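Local coordinates for 3'-5'-exonuclease (Saccharomyces cerevisiae, PDB 3E2V), which probably cuts double-stranded DNA, both as an endonuclease and as a 3'-to-5' exonuclease, in the metal-dependent manner of TatD-type hydrolases, at residues A[60-65]-A[139-144]. Numbering follows the deposited sequence.
Sequences SSIAES and KELYDL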
ATOM      1  N   SER A  60      -8.281   1.025   2.617  1.00 17.05           N
ATOM      2  CA  SER A  60      -8.147  -0.018   3.660  1.00 17.19           C
ATOM      3  C   SER A  60      -9.462  -0.587   4.207  1.00 15.93           C
ATOM      4  O   SER A  60      -9.460  -1.460   5.078  1.00 16.30           O
ATOM      5  CB  SER A  60      -7.286   0.496   4.817  1.00 17.79           C
ATOM      6  OG  SER A  60      -7.939   1.580   5.475  1.00 22.05           O
ATOM      7  N   SER A  61     -10.581  -0.056   3.726  1.00 15.25           N
ATOM      8  CA  SER A  61     -11.909  -0.575   4.063  1.00 15.93           C
ATOM      9  C   SER A  61     -12.856  -0.185   2.941  1.00 16.41           C
ATOM     10  O   SER A  61     -12.460   0.526   1.999  1.00 15.68           O
ATOM     11  CB  SER A  61     -12.389  -0.024   5.403  1.00 16.33           C
ATOM     12  OG  SER A  61     -12.644   1.368   5.289  1.00 17.42           O
ATOM     13  N   ILE A  62     -14.101  -0.644   2.999  1.00 17.20           N
ATOM     14  CA  ILE A  62     -15.051  -0.204   1.984  1.00 18.34           C
ATOM     15  C   ILE A  62     -15.188   1.324   2.070  1.00 17.42           C
ATOM     16  O   ILE A  62     -15.035   2.033   1.063  1.00 17.78           O
ATOM     17  CB  ILE A  62     -16.418  -0.942   2.055  1.00 18.53           C
ATOM     18  CG1 ILE A  62     -16.212  -2.437   1.764  1.00 19.91           C
ATOM     19  CG2 ILE A  62     -17.356  -0.347   1.024  1.00 20.55           C
ATOM     20  CD1 ILE A  62     -17.452  -3.354   2.007  1.00 20.53           C
ATOM     21  N   ALA A  63     -15.419   1.842   3.273  1.00 17.99           N
ATOM     22  CA  ALA A  63     -15.572   3.291   3.440  1.00 17.72           C
ATOM     23  C   ALA A  63     -14.325   4.064   3.025  1.00 17.86           C
ATOM     24  O   ALA A  63     -14.415   5.090   2.326  1.00 18.20           O
ATOM     25  CB  ALA A  63     -15.958   3.635   4.865  1.00 18.77           C
ATOM     26  N   GLU A  64     -13.156   3.569   3.421  1.00 17.31           N
ATOM     27  CA  GLU A  64     -11.914   4.242   3.077  1.00 17.10           C
ATOM     28  C   GLU A  64     -11.605   4.155   1.590  1.00 16.07           C
ATOM     29  O   GLU A  64     -11.034   5.081   1.014  1.00 15.07           O
ATOM     30  CB  GLU A  64     -10.745   3.683   3.895  1.00 18.32           C
ATOM     31  CG  GLU A  64     -10.608   4.341   5.249  1.00 22.49           C
ATOM     32  CD  GLU A  64     -10.016   5.739   5.147  1.00 27.74           C
ATOM     33  OE1 GLU A  64      -8.848   5.871   4.716  1.00 29.38           O
ATOM     34  OE2 GLU A  64     -10.724   6.711   5.494  1.00 31.04           O
ATOM     35  N   SER A  65     -11.991   3.042   0.966  1.00 15.47           N
ATOM     36  CA  SER A  65     -11.814   2.905  -0.471  1.00 14.64           C
ATOM     37  C   SER A  65     -12.697   3.914  -1.186  1.00 15.06           C
ATOM     38  O   SER A  65     -12.270   4.537  -2.159  1.00 14.71           O
ATOM     39  CB  SER A  65     -12.134   1.483  -0.935  1.00 14.93           C
ATOM     40  OG  SER A  65     -11.188   0.563  -0.416  1.00 14.18           O
ATOM     41  N   LYS A 139     -20.638  -9.011  -1.498  1.00 16.11           N
ATOM     42  CA  LYS A 139     -21.301  -8.561  -2.726  1.00 17.61           C
ATOM     43  C   LYS A 139     -21.110  -7.057  -2.971  1.00 17.38           C
ATOM     44  O   LYS A 139     -20.817  -6.630  -4.083  1.00 17.21           O
ATOM     45  CB  LYS A 139     -22.798  -8.881  -2.651  1.00 18.08           C
ATOM     46  CG  LYS A 139     -23.547  -8.443  -3.879  1.00 19.99           C
ATOM     47  CD  LYS A 139     -24.962  -9.015  -3.891  1.00 24.37           C
ATOM     48  CE  LYS A 139     -25.584  -8.864  -5.270  1.00 27.12           C
ATOM     49  NZ  LYS A 139     -25.710  -7.429  -5.622  1.00 29.74           N
ATOM     50  N   GLU A 140     -21.283  -6.264  -1.919  1.00 17.96           N
ATOM     51  CA  GLU A 140     -21.123  -4.819  -2.008  1.00 18.65           C
ATOM     52  C   GLU A 140     -19.705  -4.472  -2.489  1.00 17.92           C
ATOM     53  O   GLU A 140     -19.525  -3.622  -3.361  1.00 18.49           O
ATOM     54  CB  GLU A 140     -21.409  -4.177  -0.653  1.00 18.23           C
ATOM     55  CG  GLU A 140     -21.203  -2.668  -0.641  1.00 20.78           C
ATOM     56  CD  GLU A 140     -21.344  -2.054   0.738  1.00 21.15           C
ATOM     57  OE1 GLU A 140     -21.842  -2.743   1.660  1.00 24.33           O
ATOM     58  OE2 GLU A 140     -20.967  -0.866   0.896  1.00 24.90           O
ATOM     59  N   LEU A 141     -18.714  -5.166  -1.935  1.00 16.75           N
ATOM     60  CA  LEU A 141     -17.325  -4.940  -2.314  1.00 16.32           C
ATOM     61  C   LEU A 141     -17.027  -5.319  -3.768  1.00 15.82           C
ATOM     62  O   LEU A 141     -16.413  -4.543  -4.504  1.00 15.74           O
ATOM     63  CB  LEU A 141     -16.412  -5.704  -1.348  1.00 15.10           C
ATOM     64  CG  LEU A 141     -14.912  -5.556  -1.589  1.00 16.19           C
ATOM     65  CD1 LEU A 141     -14.464  -4.103  -1.459  1.00 17.24           C
ATOM     66  CD2 LEU A 141     -14.173  -6.430  -0.596  1.00 19.00           C
ATOM     67  N   TYR A 142     -17.487  -6.503  -4.188  1.00 16.19           N
ATOM     68  CA  TYR A 142     -17.376  -6.940  -5.587  1.00 16.70           C
ATOM     69  C   TYR A 142     -18.024  -5.939  -6.531  1.00 16.83           C
ATOM     70  O   TYR A 142     -17.431  -5.522  -7.543  1.00 16.23           O
ATOM     71  CB  TYR A 142     -18.054  -8.309  -5.725  1.00 18.27           C
ATOM     72  CG  TYR A 142     -17.982  -8.939  -7.101  1.00 18.93           C
ATOM     73  CD1 TYR A 142     -16.752  -9.190  -7.712  1.00 20.35           C
ATOM     74  CD2 TYR A 142     -19.135  -9.311  -7.774  1.00 22.23           C
ATOM     75  CE1 TYR A 142     -16.665  -9.788  -8.962  1.00 22.11           C
ATOM     76  CE2 TYR A 142     -19.061  -9.915  -9.030  1.00 22.56           C
ATOM     77  CZ  TYR A 142     -17.820 -10.153  -9.611  1.00 22.47           C
ATOM     78  OH  TYR A 142     -17.728 -10.749 -10.854  1.00 24.15           O
ATOM     79  N   ASP A 143     -19.244  -5.540  -6.179  1.00 17.09           N
ATOM     80  CA  ASP A 143     -19.974  -4.568  -6.999  1.00 17.89           C
ATOM     81  C   ASP A 143     -19.213  -3.248  -7.145  1.00 17.53           C
ATOM     82  O   ASP A 143     -19.126  -2.697  -8.244  1.00 18.55           O
ATOM     83  CB  ASP A 143     -21.362  -4.315  -6.422  1.00 18.30           C
ATOM     84  CG  ASP A 143     -22.335  -5.472  -6.676  1.00 20.14           C
ATOM     85  OD1 ASP A 143     -22.022  -6.407  -7.461  1.00 22.41           O
ATOM     86  OD2 ASP A 143     -23.417  -5.444  -6.048  1.00 22.51           O
ATOM     87  N   LEU A 144     -18.635  -2.762  -6.049  1.00 17.05           N
ATOM     88  CA  LEU A 144     -17.821  -1.550  -6.082  1.00 16.81           C
ATOM     89  C   LEU A 144     -16.616  -1.680  -7.010  1.00 16.30           C
ATOM     90  O   LEU A 144     -16.347  -0.808  -7.839  1.00 16.15           O
ATOM     91  CB  LEU A 144     -17.350  -1.183  -4.676  1.00 16.84           C
ATOM     92  CG  LEU A 144     -16.533   0.104  -4.562  1.00 17.34           C
ATOM     93  CD1 LEU A 144     -17.372   1.295  -5.005  1.00 20.08           C
ATOM     94  CD2 LEU A 144     -16.072   0.285  -3.116  1.00 18.64           C
TER
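Off one face of the Glu140 carboxylate, and out past OE2 rather than over the middle of the group, CG2 of Ile62 comes to OE2 at 3.7 Å; the other oxygen, OE1, is salt-bridged to Lys137. Glu140 gets there with CG anti to its backbone N (chi1 177°) and an extended chain, which carries the acid toward the solvent-exposed side of the contact. Deeper in, Ile62 uses its other branch: CG1 meets CD1 of Leu141 at 4.0 Å, the two side chains crossing at a slant. Leu144, one helical turn beyond Glu140, adds a looser touch, its CD2 lying 4.4 Å from Ile62 CG2. Ile62 thus spreads its two branches over three residues of helix 132-149. It occupies the first turn of helix 62-75, where Ser61, the N-cap, accepts from Glu64 N at 2.9 Å and Glu96 accepts from Ile62 N. Helix 62-75 follows strand 52-57, and helix 132-149, after helix 118-129, precedes strand 156-165; both pack outside the TIM barrel, and Ile87 of strand 82-87 touches both leucines. With apolar contacts inside and a carboxylate only at the margin, dispersion and burial rather than directional polar bonds hold the helices together here.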